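Local coordinates for capsid polyprotein VP90 (PDB 3TS3) that probably self-assembles into the icosahedral capsid of turkey astrovirus 2, the present piece being its projection domain, which forms the capsid spike, at residues R25-T29 and T113-I117; S45-N50 and D128-R134; H108-Y112 and G140-I144; I166-S170 and L182-F187. All blocks are in the same frame, centred on the assembly; numbering follows the deposited sequence.

Interaction 1: residues R25-T29 and T113-I117; sequences RVSTT and TEPAI. With SO4 (sulfate ion), chain I.
R25 reaches E114 side-on, with two nitrogens for two oxygens. Its NE gives a nearly straight salt-bridge bond to E114 OE2 (3.0 Å, 171° at the hydrogen), and R25 NH2 gives another to E114 OE1 (3.0 Å). The fork is twisted: guanidinium and carboxylate planes lie 39° apart, and both nitrogens come in from above the carboxylate plane. From the opposite face of that plane, T28 OG1 donates to E114 OE1 at 2.7 Å, so this oxygen is gripped twice. T28 OG1 also accepts the backbone N-H of A116 (3.1 Å); with chi1 at 58° the hydroxyl sits between the backbone N and carbonyl carbon of T28, where it can meet both partners. The fit behind it is close, with T28 CB only 3.5 Å from A116 CB.

On its other edge R25 holds a sulfate ion, probably from the crystallisation liquor. R25 NH1 bonds O4, R25 NH2 bonds O2 at 2.7 Å, and S27 OG bonds O3 at 2.7 Å, while T29 OG1 adds a weak bond to O3. P115 CG packs against T29 OG1. Further out, F34 of strand 34-37 touches both T28 and A116, and Y192 OH bonds A116 O.

The arrangement joins an ST turn, S27 OG accepting from T29 N, to a type I beta turn from E114 to I117, just ahead of strand 117-119 in the spike domain.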
loop_
_atom_site.group_PDB
_atom_site.type_symbol
_atom_site.label_atom_id
_atom_site.label_comp_id
_atom_site.label_asym_id
_atom_site.label_seq_id
_atom_site.Cartn_x
_atom_site.Cartn_y
_atom_site.Cartn_z
ATOM N N ARG C 25 12.536 -4.953 19.867
ATOM C CA ARG C 25 12.801 -5.519 18.553
ATOM C C ARG C 25 11.785 -6.591 18.202
ATOM O O ARG C 25 11.409 -7.392 19.041
ATOM C CB ARG C 25 14.202 -6.130 18.500
ATOM C CG ARG C 25 14.537 -6.768 17.159
ATOM C CD ARG C 25 15.974 -7.275 17.097
ATOM N NE ARG C 25 16.168 -8.103 15.915
ATOM C CZ ARG C 25 16.097 -9.427 15.901
ATOM N NH1 ARG C 25 15.858 -10.095 17.014
ATOM N NH2 ARG C 25 16.266 -10.086 14.769
ATOM N N VAL C 26 11.356 -6.589 16.950
ATOM C CA VAL C 26 10.512 -7.643 16.428
ATOM C C VAL C 26 11.374 -8.350 15.394
ATOM O O VAL C 26 11.838 -7.737 14.459
ATOM C CB VAL C 26 9.234 -7.080 15.785
ATOM C CG1 VAL C 26 8.430 -8.190 15.109
ATOM C CG2 VAL C 26 8.386 -6.398 16.841
ATOM N N SER C 27 11.600 -9.640 15.571
ATOM C CA SER C 27 12.480 -10.355 14.658
ATOM C C SER C 27 11.924 -10.446 13.248
ATOM O O SER C 27 10.729 -10.573 13.061
ATOM C CB SER C 27 12.782 -11.761 15.167
ATOM O OG SER C 27 13.563 -12.458 14.220
ATOM N N THR C 28 12.823 -10.414 12.272
ATOM C CA THR C 28 12.457 -10.487 10.862
ATOM C C THR C 28 12.474 -11.912 10.307
ATOM O O THR C 28 12.387 -12.105 9.113
ATOM C CB THR C 28 13.324 -9.572 9.974
ATOM O OG1 THR C 28 14.708 -9.905 10.121
ATOM C CG2 THR C 28 13.109 -8.116 10.345
ATOM N N THR C 29 12.595 -12.901 11.185
ATOM C CA THR C 29 12.578 -14.289 10.746
ATOM C C THR C 29 11.259 -14.700 10.114
ATOM O O THR C 29 11.252 -15.426 9.132
ATOM C CB THR C 29 12.826 -15.259 11.895
ATOM O OG1 THR C 29 14.093 -14.992 12.479
ATOM C CG2 THR C 29 12.821 -16.678 11.372
ATOM N N THR C 113 22.810 -9.214 10.505
ATOM C CA THR C 113 22.353 -10.109 11.555
ATOM C C THR C 113 20.834 -10.354 11.502
ATOM O O THR C 113 20.362 -11.380 11.954
ATOM C CB THR C 113 22.853 -9.706 12.950
ATOM O OG1 THR C 113 22.124 -8.575 13.415
ATOM C CG2 THR C 113 24.331 -9.375 12.895
ATOM N N GLU C 114 20.072 -9.418 10.938
ATOM C CA GLU C 114 18.636 -9.642 10.790
ATOM C C GLU C 114 18.426 -10.781 9.803
ATOM O O GLU C 114 19.003 -10.782 8.730
ATOM C CB GLU C 114 17.934 -8.390 10.252
ATOM C CG GLU C 114 17.704 -7.295 11.260
ATOM C CD GLU C 114 16.645 -7.633 12.292
ATOM O OE1 GLU C 114 15.942 -8.652 12.143
ATOM O OE2 GLU C 114 16.522 -6.851 13.245
ATOM N N PRO C 115 17.551 -11.715 10.141
ATOM C CA PRO C 115 17.320 -12.881 9.290
ATOM C C PRO C 115 16.825 -12.486 7.901
ATOM O O PRO C 115 17.184 -13.122 6.927
ATOM C CB PRO C 115 16.250 -13.649 10.055
ATOM C CG PRO C 115 16.550 -13.339 11.481
ATOM C CD PRO C 115 16.993 -11.906 11.491
ATOM N N ALA C 116 16.023 -11.435 7.821
ATOM C CA ALA C 116 15.490 -10.985 6.537
ATOM C C ALA C 116 16.561 -10.516 5.560
ATOM O O ALA C 116 16.396 -10.629 4.359
ATOM C CB ALA C 116 14.430 -9.905 6.720
ATOM N N ILE C 117 17.646 -9.962 6.081
ATOM C CA ILE C 117 18.628 -9.337 5.221
ATOM C C ILE C 117 19.774 -10.259 4.862
ATOM O O ILE C 117 20.424 -10.816 5.723
ATOM C CB ILE C 117 19.207 -8.054 5.852
ATOM C CG1 ILE C 117 18.088 -7.136 6.345
ATOM C CG2 ILE C 117 20.129 -7.348 4.861
ATOM C CD1 ILE C 117 18.603 -5.953 7.130
HETATM S S SO4 I . 16.397 -13.670 15.867
HETATM O O1 SO4 I . 17.395 -14.722 16.079
HETATM O O2 SO4 I . 16.892 -12.723 14.878
HETATM O O3 SO4 I . 15.161 -14.291 15.401
HETATM O O4 SO4 I . 16.134 -12.986 17.132
HETATM O O HOH W 1 13.881 -5.985 13.642
#

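Interaction 2: residues S45-N50 and D128-R134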
loop_
_atom_site.group_PDB
_atom_site.type_symbol
_atom_site.label_atom_id
_atom_site.label_comp_id
_atom_site.label_asym_id
_atom_site.label_seq_id
_atom_site.Cartn_x
_atom_site.Cartn_y
_atom_site.Cartn_z
ATOM N N SER C 45 15.081 2.443 -18.181
ATOM C CA SER C 45 15.822 1.220 -17.927
ATOM C C SER C 45 15.060 0.216 -17.062
ATOM O O SER C 45 15.514 -0.890 -16.864
ATOM C CB SER C 45 17.163 1.542 -17.272
ATOM O OG SER C 45 17.964 2.314 -18.132
ATOM N N SER C 46 13.918 0.624 -16.525
ATOM C CA SER C 46 13.138 -0.225 -15.628
ATOM C C SER C 46 12.545 -1.492 -16.222
ATOM O O SER C 46 12.523 -2.522 -15.578
ATOM C CB SER C 46 12.044 0.594 -14.949
ATOM O OG SER C 46 12.624 1.495 -14.024
ATOM N N ARG C 47 12.055 -1.400 -17.447
ATOM C CA ARG C 47 11.378 -2.527 -18.073
ATOM C C ARG C 47 12.304 -3.340 -18.968
ATOM O O ARG C 47 12.878 -2.826 -19.911
ATOM C CB ARG C 47 10.192 -2.020 -18.890
ATOM C CG ARG C 47 9.307 -3.118 -19.478
ATOM C CD ARG C 47 8.267 -2.547 -20.418
ATOM N NE ARG C 47 8.899 -1.927 -21.572
ATOM C CZ ARG C 47 8.249 -1.448 -22.620
ATOM N NH1 ARG C 47 6.933 -1.521 -22.682
ATOM N NH2 ARG C 47 8.921 -0.897 -23.614
ATOM N N TYR C 48 12.426 -4.619 -18.641
ATOM C CA TYR C 48 13.227 -5.554 -19.410
ATOM C C TYR C 48 12.336 -6.697 -19.888
ATOM O O TYR C 48 11.642 -7.320 -19.104
ATOM C CB TYR C 48 14.377 -6.084 -18.548
ATOM C CG TYR C 48 15.223 -7.120 -19.229
ATOM C CD1 TYR C 48 16.186 -6.761 -20.156
ATOM C CD2 TYR C 48 15.061 -8.460 -18.940
ATOM C CE1 TYR C 48 16.953 -7.707 -20.778
ATOM C CE2 TYR C 48 15.824 -9.412 -19.561
ATOM C CZ TYR C 48 16.770 -9.032 -20.470
ATOM O OH TYR C 48 17.537 -9.983 -21.085
ATOM N N ASN C 49 12.365 -6.945 -21.188
ATOM C CA ASN C 49 11.521 -7.959 -21.802
ATOM C C ASN C 49 12.298 -9.140 -22.402
ATOM O O ASN C 49 12.855 -9.053 -23.489
ATOM C CB ASN C 49 10.673 -7.270 -22.880
ATOM C CG ASN C 49 9.799 -8.218 -23.664
ATOM O OD1 ASN C 49 9.598 -8.021 -24.856
ATOM N ND2 ASN C 49 9.250 -9.225 -22.998
ATOM N N ASN C 50 12.359 -10.226 -21.644
ATOM C CA ASN C 50 12.827 -11.512 -22.131
ATOM C C ASN C 50 12.361 -12.645 -21.221
ATOM O O ASN C 50 12.385 -12.514 -20.017
ATOM C CB ASN C 50 14.347 -11.528 -22.272
ATOM C CG ASN C 50 14.838 -12.706 -23.083
ATOM O OD1 ASN C 50 14.273 -13.036 -24.110
ATOM N ND2 ASN C 50 15.902 -13.332 -22.622
ATOM N N ASP C 128 19.375 -13.279 -16.851
ATOM C CA ASP C 128 20.037 -12.943 -18.094
ATOM C C ASP C 128 21.173 -11.983 -17.811
ATOM O O ASP C 128 21.099 -11.196 -16.887
ATOM C CB ASP C 128 19.085 -12.184 -19.007
ATOM C CG ASP C 128 18.036 -13.057 -19.635
ATOM O OD1 ASP C 128 17.211 -12.489 -20.360
ATOM O OD2 ASP C 128 18.050 -14.284 -19.441
ATOM N N GLU C 129 22.199 -12.030 -18.649
ATOM C CA GLU C 129 23.350 -11.162 -18.479
ATOM C C GLU C 129 22.904 -9.711 -18.536
ATOM O O GLU C 129 23.301 -8.906 -17.719
ATOM C CB GLU C 129 24.325 -11.379 -19.646
ATOM C CG GLU C 129 24.984 -12.737 -19.735
ATOM C CD GLU C 129 25.934 -12.847 -20.926
ATOM O OE1 GLU C 129 25.496 -12.646 -22.070
ATOM O OE2 GLU C 129 27.118 -13.138 -20.712
ATOM N N GLN C 130 22.059 -9.382 -19.502
ATOM C CA GLN C 130 21.603 -8.014 -19.676
ATOM C C GLN C 130 20.816 -7.526 -18.465
ATOM O O GLN C 130 20.917 -6.379 -18.072
ATOM C CB GLN C 130 20.742 -7.898 -20.935
ATOM C CG GLN C 130 20.384 -6.480 -21.328
ATOM C CD GLN C 130 21.475 -5.810 -22.133
ATOM O OE1 GLN C 130 22.454 -5.316 -21.584
ATOM N NE2 GLN C 130 21.309 -5.796 -23.449
ATOM N N LEU C 131 20.022 -8.410 -17.886
ATOM C CA LEU C 131 19.223 -8.026 -16.740
ATOM C C LEU C 131 20.116 -7.767 -15.532
ATOM O O LEU C 131 19.899 -6.832 -14.793
ATOM C CB LEU C 131 18.167 -9.092 -16.444
ATOM C CG LEU C 131 17.171 -8.805 -15.324
ATOM C CD1 LEU C 131 16.522 -7.438 -15.494
ATOM C CD2 LEU C 131 16.126 -9.902 -15.288
ATOM N N LYS C 132 21.136 -8.589 -15.347
ATOM C CA LYS C 132 22.055 -8.367 -14.242
ATOM C C LYS C 132 22.733 -7.022 -14.426
ATOM O O LYS C 132 22.954 -6.302 -13.472
ATOM C CB LYS C 132 23.120 -9.452 -14.176
ATOM C CG LYS C 132 22.680 -10.759 -13.609
ATOM C CD LYS C 132 23.821 -11.738 -13.773
ATOM C CE LYS C 132 23.442 -13.131 -13.388
ATOM N NZ LYS C 132 24.529 -14.079 -13.759
ATOM N N GLN C 133 23.064 -6.690 -15.663
ATOM C CA GLN C 133 23.722 -5.423 -15.946
ATOM C C GLN C 133 22.821 -4.263 -15.547
ATOM O O GLN C 133 23.272 -3.298 -14.951
ATOM C CB GLN C 133 24.036 -5.322 -17.440
ATOM C CG GLN C 133 25.040 -4.256 -17.819
ATOM C CD GLN C 133 26.458 -4.788 -17.839
ATOM O OE1 GLN C 133 26.868 -5.532 -16.952
ATOM N NE2 GLN C 133 27.215 -4.411 -18.866
ATOM N N ARG C 134 21.540 -4.363 -15.877
ATOM C CA ARG C 134 20.578 -3.325 -15.513
ATOM C C ARG C 134 20.408 -3.172 -14.012
ATOM O O ARG C 134 20.243 -2.073 -13.510
ATOM C CB ARG C 134 19.223 -3.579 -16.145
ATOM C CG ARG C 134 19.243 -3.447 -17.623
ATOM C CD ARG C 134 18.037 -2.701 -18.084
ATOM N NE ARG C 134 17.933 -2.715 -19.531
ATOM C CZ ARG C 134 16.785 -2.653 -20.178
ATOM N NH1 ARG C 134 15.656 -2.571 -19.496
ATOM N NH2 ARG C 134 16.764 -2.678 -21.496
#
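D128 OD1 takes two hydrogen bonds from strand 47-50, one from the phenol of Y48 and one from the amide of N50. Y48 OH donates at 2.6 Å to the anti lone pair of D128 OD1, and N50 ND2 comes to the same oxygen on the syn side at 2.7 Å. That second bond is almost straight (175°) and lies in the amide plane of N50, though somewhat out of the carboxylate plane. D128 occupies the N-cap position of helix 129-134, yet its carboxylate makes no capping bond and is turned to the strand instead.

Y48 carries the apolar part. With CG anti to the backbone N (chi1 177°) the ring reaches across to the helix, where L131 CB sits over one face in a CH-pi contact, 4.2 Å from the centroid. Q130 CG touches Y48 CE1 at 3.7 Å. R134 meets the ring from its edge: the guanidinium stands nearly perpendicular to it (84°), with Y48 CD1 over the centre of the guanidinium. R134 NH1 bonds R47 O at 2.8 Å from above the carbonyl plane, and adds a weak bond to S45 O at 3.1 Å. R47 starts away from the helix, and its guanidinium forms a salt bridge with D174.

In this surface contact the helix runs antiparallel to the strand and is held at D128, just before its first turn, and at R134, near its other end. Two donors on one carboxylate oxygen would probably favour the ionised form of D128, while neither segment offers R134 a carboxylate, only those carbonyls.

Interaction 3: residues H108-Y112 and G140-I144; sequences HIKDY and GDPVI
Y112 and I109 reach P142 through different first torsions. In Y112 CG lies beside the backbone N (chi1 -63°), which swings the phenol across to the start of the strand; in I109 it is CG1 that stands opposite the backbone N (chi1 -165°), carrying the ethyl arm to P142 and I144. The proline ring is thereby met by both. P142 CB lies 4.0 Å from I109 CG1, the two side chains crossing at about a right angle. P142 CD comes within 3.3 Å of Y112 OH, and K110 CG touches P142 CG.

Y112 OH also gives a weak hydrogen bond to G140 O at 2.7 Å. G140 has a positive phi of 93°, a backbone shape that suits glycine. Further along the strand, I109 CD1 meets I144 CD1 at 4.0 Å. One polar atom pays for the packing: I109 O is buried under the proline, 3.4 Å from P142 CG, and has no hydrogen-bond partner in the model.

The type I turn from H108 to D111 thus lies over the beginning of strand 142-148. That strand is bonded on one edge to strand 153-159, through P142 with Y158 and I144 with L156, and V143 pairs with Q118 of strand 117-119. Y158 also packs against I109, K110 and P142, while K119 makes a cation-pi contact with Y112.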
loop_
_atom_site.group_PDB
_atom_site.type_symbol
_atom_site.label_atom_id
_atom_site.label_comp_id
_atom_site.label_asym_id
_atom_site.label_seq_id
_atom_site.Cartn_x
_atom_site.Cartn_y
_atom_site.Cartn_z
ATOM N N HIS C 108 19.205 0.516 9.391
ATOM C CA HIS C 108 19.110 -0.921 9.603
ATOM C C HIS C 108 19.324 -1.813 8.383
ATOM O O HIS C 108 19.410 -3.024 8.518
ATOM C CB HIS C 108 17.732 -1.221 10.194
ATOM C CG HIS C 108 17.344 -0.278 11.287
ATOM N ND1 HIS C 108 17.873 -0.353 12.555
ATOM C CD2 HIS C 108 16.502 0.783 11.291
ATOM C CE1 HIS C 108 17.367 0.616 13.296
ATOM N NE2 HIS C 108 16.533 1.319 12.552
ATOM N N ILE C 109 19.381 -1.213 7.205
ATOM C CA ILE C 109 19.410 -1.965 5.957
ATOM C C ILE C 109 20.651 -2.842 5.814
ATOM O O ILE C 109 20.611 -3.860 5.151
ATOM C CB ILE C 109 19.141 -1.068 4.720
ATOM C CG1 ILE C 109 18.806 -1.916 3.493
ATOM C CG2 ILE C 109 20.298 -0.116 4.456
ATOM C CD1 ILE C 109 17.553 -2.740 3.632
ATOM N N LYS C 110 21.732 -2.437 6.462
ATOM C CA LYS C 110 22.977 -3.187 6.414
ATOM C C LYS C 110 23.192 -4.030 7.666
ATOM O O LYS C 110 24.304 -4.445 7.948
ATOM C CB LYS C 110 24.170 -2.266 6.160
ATOM C CG LYS C 110 24.091 -1.515 4.849
ATOM C CD LYS C 110 25.355 -0.717 4.633
ATOM C CE LYS C 110 25.209 0.264 3.500
ATOM N NZ LYS C 110 26.456 1.081 3.346
ATOM N N ASP C 111 22.122 -4.275 8.414
ATOM C CA ASP C 111 22.202 -5.113 9.599
ATOM C C ASP C 111 22.015 -6.563 9.185
ATOM O O ASP C 111 20.930 -7.107 9.272
ATOM C CB ASP C 111 21.137 -4.732 10.621
ATOM C CG ASP C 111 21.266 -5.524 11.892
ATOM O OD1 ASP C 111 22.234 -6.301 11.979
ATOM O OD2 ASP C 111 20.408 -5.386 12.779
ATOM N N TYR C 112 23.114 -7.166 8.759
ATOM C CA TYR C 112 23.140 -8.520 8.216
ATOM C C TYR C 112 22.782 -9.583 9.238
ATOM O O TYR C 112 22.484 -10.711 8.887
ATOM C CB TYR C 112 24.462 -8.797 7.506
ATOM C CG TYR C 112 24.659 -7.895 6.305
ATOM C CD1 TYR C 112 23.894 -8.056 5.165
ATOM C CD2 TYR C 112 25.595 -6.875 6.320
ATOM C CE1 TYR C 112 24.059 -7.237 4.081
ATOM C CE2 TYR C 112 25.768 -6.055 5.240
ATOM C CZ TYR C 112 24.998 -6.236 4.123
ATOM O OH TYR C 112 25.171 -5.411 3.043
ATOM N N GLY C 140 27.384 -8.309 -2.127
ATOM C CA GLY C 140 27.229 -7.903 -0.749
ATOM C C GLY C 140 26.159 -6.857 -0.485
ATOM O O GLY C 140 25.883 -6.569 0.660
ATOM N N ASP C 141 25.546 -6.313 -1.531
ATOM C CA ASP C 141 24.471 -5.340 -1.332
ATOM C C ASP C 141 23.328 -6.034 -0.620
ATOM O O ASP C 141 23.068 -7.191 -0.873
ATOM C CB ASP C 141 23.965 -4.795 -2.670
ATOM C CG ASP C 141 24.823 -3.664 -3.207
ATOM O OD1 ASP C 141 25.702 -3.184 -2.480
ATOM O OD2 ASP C 141 24.599 -3.266 -4.357
ATOM N N PRO C 142 22.627 -5.324 0.252
ATOM C CA PRO C 142 21.530 -5.967 0.969
ATOM C C PRO C 142 20.452 -6.460 0.012
ATOM O O PRO C 142 20.119 -5.769 -0.932
ATOM C CB PRO C 142 20.974 -4.834 1.827
ATOM C CG PRO C 142 22.166 -3.976 2.124
ATOM C CD PRO C 142 23.030 -4.051 0.880
ATOM N N VAL C 143 19.946 -7.661 0.258
ATOM C CA VAL C 143 18.819 -8.188 -0.488
ATOM C C VAL C 143 17.799 -8.795 0.470
ATOM O O VAL C 143 18.163 -9.419 1.456
ATOM C CB VAL C 143 19.239 -9.187 -1.592
ATOM C CG1 VAL C 143 19.966 -10.384 -1.021
ATOM C CG2 VAL C 143 18.032 -9.620 -2.399
ATOM N N ILE C 144 16.525 -8.565 0.189
ATOM C CA ILE C 144 15.466 -9.089 1.035
ATOM C C ILE C 144 14.420 -9.839 0.220
ATOM O O ILE C 144 13.911 -9.325 -0.755
ATOM C CB ILE C 144 14.775 -7.964 1.834
ATOM C CG1 ILE C 144 15.779 -7.260 2.749
ATOM C CG2 ILE C 144 13.602 -8.513 2.637
ATOM C CD1 ILE C 144 15.260 -5.960 3.343
#

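Interaction 4: residues I166-S170 and L182-F187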
loop_
_atom_site.group_PDB
_atom_site.type_symbol
_atom_site.label_atom_id
_atom_site.label_comp_id
_atom_site.label_asym_id
_atom_site.label_seq_id
_atom_site.Cartn_x
_atom_site.Cartn_y
_atom_site.Cartn_z
ATOM N N ILE C 166 15.822 -0.737 -4.441
ATOM C CA ILE C 166 15.343 -1.216 -5.714
ATOM C C ILE C 166 14.405 -2.387 -5.531
ATOM O O ILE C 166 14.782 -3.400 -4.980
ATOM C CB ILE C 166 16.527 -1.682 -6.577
ATOM C CG1 ILE C 166 17.522 -0.537 -6.762
ATOM C CG2 ILE C 166 16.044 -2.225 -7.906
ATOM C CD1 ILE C 166 16.943 0.645 -7.501
ATOM N N LEU C 167 13.183 -2.244 -6.018
ATOM C CA LEU C 167 12.220 -3.324 -5.921
ATOM C C LEU C 167 12.214 -4.061 -7.255
ATOM O O LEU C 167 11.938 -3.478 -8.282
ATOM C CB LEU C 167 10.836 -2.755 -5.613
ATOM C CG LEU C 167 9.690 -3.763 -5.531
ATOM C CD1 LEU C 167 9.877 -4.742 -4.389
ATOM C CD2 LEU C 167 8.369 -3.037 -5.420
ATOM N N PHE C 168 12.549 -5.346 -7.222
ATOM C CA PHE C 168 12.700 -6.134 -8.436
ATOM C C PHE C 168 11.668 -7.249 -8.480
ATOM O O PHE C 168 11.601 -8.064 -7.583
ATOM C CB PHE C 168 14.123 -6.709 -8.474
ATOM C CG PHE C 168 14.361 -7.691 -9.584
ATOM C CD1 PHE C 168 14.405 -7.267 -10.887
ATOM C CD2 PHE C 168 14.567 -9.031 -9.319
ATOM C CE1 PHE C 168 14.635 -8.147 -11.904
ATOM C CE2 PHE C 168 14.789 -9.918 -10.344
ATOM C CZ PHE C 168 14.820 -9.477 -11.631
ATOM N N PHE C 169 10.854 -7.248 -9.528
ATOM C CA PHE C 169 9.788 -8.221 -9.655
ATOM C C PHE C 169 9.370 -8.396 -11.107
ATOM O O PHE C 169 9.650 -7.555 -11.940
ATOM C CB PHE C 169 8.588 -7.769 -8.813
ATOM C CG PHE C 169 8.001 -6.463 -9.251
ATOM C CD1 PHE C 169 6.864 -6.435 -10.024
ATOM C CD2 PHE C 169 8.596 -5.272 -8.908
ATOM C CE1 PHE C 169 6.333 -5.258 -10.431
ATOM C CE2 PHE C 169 8.062 -4.087 -9.315
ATOM C CZ PHE C 169 6.924 -4.077 -10.067
ATOM N N SER C 170 8.689 -9.494 -11.405
ATOM C CA SER C 170 8.178 -9.706 -12.747
ATOM C C SER C 170 6.677 -9.437 -12.801
ATOM O O SER C 170 6.010 -9.417 -11.783
ATOM C CB SER C 170 8.461 -11.129 -13.232
ATOM O OG SER C 170 7.678 -12.070 -12.525
ATOM N N LEU C 182 0.612 -0.827 -15.092
ATOM C CA LEU C 182 0.872 -1.534 -13.857
ATOM C C LEU C 182 0.121 -0.957 -12.664
ATOM O O LEU C 182 0.218 0.220 -12.368
ATOM C CB LEU C 182 2.381 -1.563 -13.591
ATOM C CG LEU C 182 2.893 -2.371 -12.401
ATOM C CD1 LEU C 182 2.366 -3.781 -12.448
ATOM C CD2 LEU C 182 4.403 -2.355 -12.357
ATOM N N LYS C 183 -0.641 -1.811 -11.995
ATOM C CA LYS C 183 -1.319 -1.399 -10.781
ATOM C C LYS C 183 -0.568 -2.105 -9.649
ATOM O O LYS C 183 -0.660 -3.308 -9.490
ATOM C CB LYS C 183 -2.801 -1.787 -10.821
ATOM C CG LYS C 183 -3.543 -1.545 -12.160
ATOM C CD LYS C 183 -3.478 -0.115 -12.686
ATOM C CE LYS C 183 -4.344 0.046 -13.950
ATOM N NZ LYS C 183 -3.961 1.217 -14.788
ATOM N N MET C 184 0.201 -1.344 -8.882
ATOM C CA MET C 184 1.050 -1.911 -7.842
ATOM C C MET C 184 0.313 -2.584 -6.700
ATOM O O MET C 184 -0.758 -2.165 -6.310
ATOM C CB MET C 184 1.959 -0.844 -7.238
ATOM C CG MET C 184 3.024 -0.348 -8.151
ATOM S SD MET C 184 4.254 -1.612 -8.535
ATOM C CE MET C 184 4.780 -2.105 -6.925
ATOM N N LEU C 185 0.957 -3.602 -6.153
ATOM C CA LEU C 185 0.457 -4.357 -5.017
ATOM C C LEU C 185 1.391 -4.126 -3.842
ATOM O O LEU C 185 2.509 -3.691 -4.013
ATOM C CB LEU C 185 0.451 -5.852 -5.333
ATOM C CG LEU C 185 -0.371 -6.309 -6.535
ATOM C CD1 LEU C 185 -0.219 -7.809 -6.726
ATOM C CD2 LEU C 185 -1.816 -5.935 -6.371
ATOM N N TYR C 186 0.901 -4.410 -2.644
ATOM C CA TYR C 186 1.722 -4.352 -1.450
ATOM C C TYR C 186 2.717 -5.500 -1.520
ATOM O O TYR C 186 2.413 -6.547 -2.059
ATOM C CB TYR C 186 0.881 -4.552 -0.187
ATOM C CG TYR C 186 0.051 -3.375 0.282
ATOM C CD1 TYR C 186 0.629 -2.289 0.911
ATOM C CD2 TYR C 186 -1.318 -3.384 0.132
ATOM C CE1 TYR C 186 -0.150 -1.237 1.358
ATOM C CE2 TYR C 186 -2.092 -2.346 0.565
ATOM C CZ TYR C 186 -1.511 -1.282 1.185
ATOM O OH TYR C 186 -2.316 -0.259 1.617
ATOM N N PHE C 187 3.886 -5.300 -0.940
ATOM C CA PHE C 187 4.890 -6.342 -0.839
ATOM C C PHE C 187 5.169 -6.568 0.632
ATOM O O PHE C 187 5.258 -5.623 1.389
ATOM C CB PHE C 187 6.172 -5.968 -1.589
ATOM C CG PHE C 187 6.077 -6.168 -3.071
ATOM C CD1 PHE C 187 5.459 -5.238 -3.870
ATOM C CD2 PHE C 187 6.592 -7.303 -3.657
ATOM C CE1 PHE C 187 5.370 -5.433 -5.221
ATOM C CE2 PHE C 187 6.495 -7.497 -5.003
ATOM C CZ PHE C 187 5.895 -6.566 -5.787
#
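L167 and F169, on the same face of strand 166-170, make the close-packed part of this contact with F187. L167 CD2 lies over a face of the F187 ring, 4.2 Å from its centroid in a CH-pi contact, and its nearest ring atom is F187 CE1 at 3.8 Å. F187 in turn sets its CZ above one face of F169, toward the rim, 4.1 Å from F169 CG. The two rings are inclined at 55° and form neither a stack nor a T. F169 owes its place to a chi1 of 62°, which stands the ring between backbone N and carbonyl carbon and turns its far end to the 182-187 segment.

At L182 the contact narrows to one methyl: L182 CD2 meets the edge of the F169 ring in its plane, at 3.8 Å from F169 CZ, and L182 is the one touching residue that keeps some exposure. M184 fills in between: its chain, bent at chi2 and chi3, brings SD obliquely to F169 as a Met-aromatic contact, 3.9 Å from F169 CZ, and carries CE to L167 CD2 at 4.0 Å. The second subunit lies along this segment: T205 OG1 of that chain bonds L182 O and M184 N, and V206 of that chain packs on M184.

No hydrogen bond joins the two segments, and their backbones stay far apart. Cohesion here is therefore hydrophobic and aromatic, while L182 O and M184 N spend their backbone polarity on the second subunit and F187 pairs with L36 of strand 34-37.

From the N terminus, R25-T29 waits for T113-I117, and interaction 1 closes a long loop. Before it closes, S45-N50 and H108-Y112 have opened interactions 2 and 3, which end at D128-R134 and G140-I144. All three therefore cross one another. Interaction 4 follows in series, closing only the short excursion between strand 164-171 and strand 187-189. Interactions 1 and 3 touch, I117 CD1 packing on the H108-D111 turn. Interactions 2 and 4 meet through L131 CD2 and F168 CZ, 3.9 Å apart. Interactions 2, 3 and 4 share the large antiparallel sheet, and interaction 1 borders it at strands 34-37 and 117-119. Interactions 1 and 2 lie on opposite sides of the chain's centre.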